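Local atomic coordinates of methylaspartate ammonia-lyase (Citrobacter amalonaticus, PDB entry 1KKO), a protein that catalyses the reversible, magnesium-dependent anti elimination of ammonia from L-threo-3-methylaspartate to give mesaconate, a step in glutamate degradation. Residues Ile285-Leu288 with Thr289-Lys293. Sequence-based numbering, arbitrary orientation.
Sequences IRML and TAITK
Thr289 reaches back one turn and hydrogen-bonds twice to the carbonyl of Ile285, on helix 281-298 of the TIM barrel, the helix that connects strand 270-273 to strand 303-306 in a beta-alpha-beta crossover. The backbone bond, Thr289 N to Ile285 O, is 3.0 Å long. Thr289 OG1 adds a second at 2.8 Å to Ile285 O, arriving well above the carbonyl plane, on the opposite face from the amide. The side-chain torsion explains it: OG1 stands anti to the carbonyl carbon of Thr289 (chi1 -63°), which folds the hydroxyl back over the preceding turn.

Ile291 is worth following outward from its backbone. CB sits against Leu288 O and Met287 O. One bond further, Ile291 CG1 packs 3.4 Å from Met287 O, the oxygen that also accepts a hydrogen bond from Ile291 N (3.0 Å). The terminal Ile291 CD1 then passes that oxygen and meets Met287 CG at 4.2 Å, the two chains crossing at a slant; residue 287 is modelled as selenomethionine. Its CG lies anti to the backbone N (chi1 171°), and the chain then bends about its CB-CG and CG-SE bonds. CD1 of Ile291 also skims Leu288 CD2, more loosely.

Outside this turn, Met287 and Ile291 lean on Val276 and on Pro251 of helix 251-260, while Leu288 presses inward on Ile304 and Ala306 of strand 303-306. Its side chain comes within about 7 Å of that of Asp307, a magnesium ligand.

Farther along, the Thr292 hydroxyl hydrogen-bonds to Ser324 O, and the backbone bond from Thr292 N to Leu288 O measures 2.9 Å.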
loop_
_atom_site.group_PDB
_atom_site.type_symbol
_atom_site.label_atom_id
_atom_site.label_comp_id
_atom_site.label_asym_id
_atom_site.label_seq_id
_atom_site.Cartn_x
_atom_site.Cartn_y
_atom_site.Cartn_z
ATOM N N ILE A 285 17.997 -27.456 9.497
ATOM C CA ILE A 285 18.876 -26.950 10.543
ATOM C C ILE A 285 20.294 -27.491 10.337
ATOM O O ILE A 285 21.275 -26.735 10.348
ATOM C CB ILE A 285 18.329 -27.325 11.934
ATOM C CG1 ILE A 285 17.050 -26.526 12.214
ATOM C CG2 ILE A 285 19.377 -27.078 13.020
ATOM C CD1 ILE A 285 16.377 -26.892 13.494
ATOM N N ARG A 286 20.401 -28.795 10.105
ATOM C CA ARG A 286 21.717 -29.397 9.897
ATOM C C ARG A 286 22.425 -28.828 8.666
ATOM O O ARG A 286 23.619 -28.536 8.692
ATOM C CB ARG A 286 21.595 -30.909 9.790
ATOM C CG ARG A 286 21.568 -31.579 11.136
ATOM C CD ARG A 286 21.633 -33.080 11.046
ATOM N NE ARG A 286 20.380 -33.609 10.529
ATOM C CZ ARG A 286 19.334 -33.942 11.272
ATOM N NH1 ARG A 286 18.241 -34.415 10.688
ATOM N NH2 ARG A 286 19.364 -33.809 12.594
HETATM N N MSE A 287 21.680 -28.638 7.588
HETATM C CA MSE A 287 22.259 -28.116 6.377
HETATM C C MSE A 287 22.769 -26.682 6.530
HETATM O O MSE A 287 23.867 -26.344 6.099
HETATM C CB MSE A 287 21.205 -28.148 5.294
HETATM C CG MSE A 287 21.611 -27.435 4.062
HETATM SE SE MSE A 287 22.913 -28.390 3.038
HETATM C CE MSE A 287 22.502 -30.187 3.486
ATOM N N LEU A 288 21.958 -25.814 7.123
ATOM C CA LEU A 288 22.397 -24.441 7.309
ATOM C C LEU A 288 23.615 -24.389 8.229
ATOM O O LEU A 288 24.533 -23.612 7.992
ATOM C CB LEU A 288 21.278 -23.584 7.876
ATOM C CG LEU A 288 20.055 -23.391 6.982
ATOM C CD1 LEU A 288 19.101 -22.414 7.660
ATOM C CD2 LEU A 288 20.441 -22.892 5.611
ATOM N N THR A 289 23.617 -25.222 9.268
ATOM C CA THR A 289 24.743 -25.266 10.201
ATOM C C THR A 289 26.029 -25.581 9.455
ATOM O O THR A 289 27.056 -24.946 9.653
ATOM C CB THR A 289 24.486 -26.314 11.293
ATOM O OG1 THR A 289 23.329 -25.948 12.061
ATOM C CG2 THR A 289 25.637 -26.366 12.301
ATOM N N ALA A 290 25.959 -26.569 8.575
ATOM C CA ALA A 290 27.109 -26.949 7.769
ATOM C C ALA A 290 27.575 -25.837 6.826
ATOM O O ALA A 290 28.768 -25.622 6.657
ATOM C CB ALA A 290 26.813 -28.215 7.002
ATOM N N ILE A 291 26.642 -25.115 6.201
ATOM C CA ILE A 291 27.039 -24.005 5.342
ATOM C C ILE A 291 27.721 -22.916 6.175
ATOM O O ILE A 291 28.739 -22.358 5.757
ATOM C CB ILE A 291 25.833 -23.425 4.562
ATOM C CG1 ILE A 291 25.271 -24.478 3.604
ATOM C CG2 ILE A 291 26.242 -22.168 3.794
ATOM C CD1 ILE A 291 23.911 -24.106 3.021
ATOM N N THR A 292 27.139 -22.601 7.328
ATOM C CA THR A 292 27.692 -21.588 8.216
ATOM C C THR A 292 29.116 -21.978 8.621
ATOM O O THR A 292 30.028 -21.150 8.567
ATOM C CB THR A 292 26.776 -21.446 9.438
ATOM O OG1 THR A 292 25.495 -20.953 9.011
ATOM C CG2 THR A 292 27.283 -20.371 10.405
ATOM N N LYS A 293 29.299 -23.244 8.985
ATOM C CA LYS A 293 30.619 -23.752 9.368
ATOM C C LYS A 293 31.638 -23.507 8.264
ATOM O O LYS A 293 32.751 -23.031 8.519
ATOM C CB LYS A 293 30.541 -25.249 9.666
ATOM C CG LYS A 293 31.824 -25.841 10.243
ATOM C CD LYS A 293 31.774 -27.361 10.305
ATOM C CE LYS A 293 33.040 -27.938 10.919
ATOM N NZ LYS A 293 33.129 -29.411 10.739
#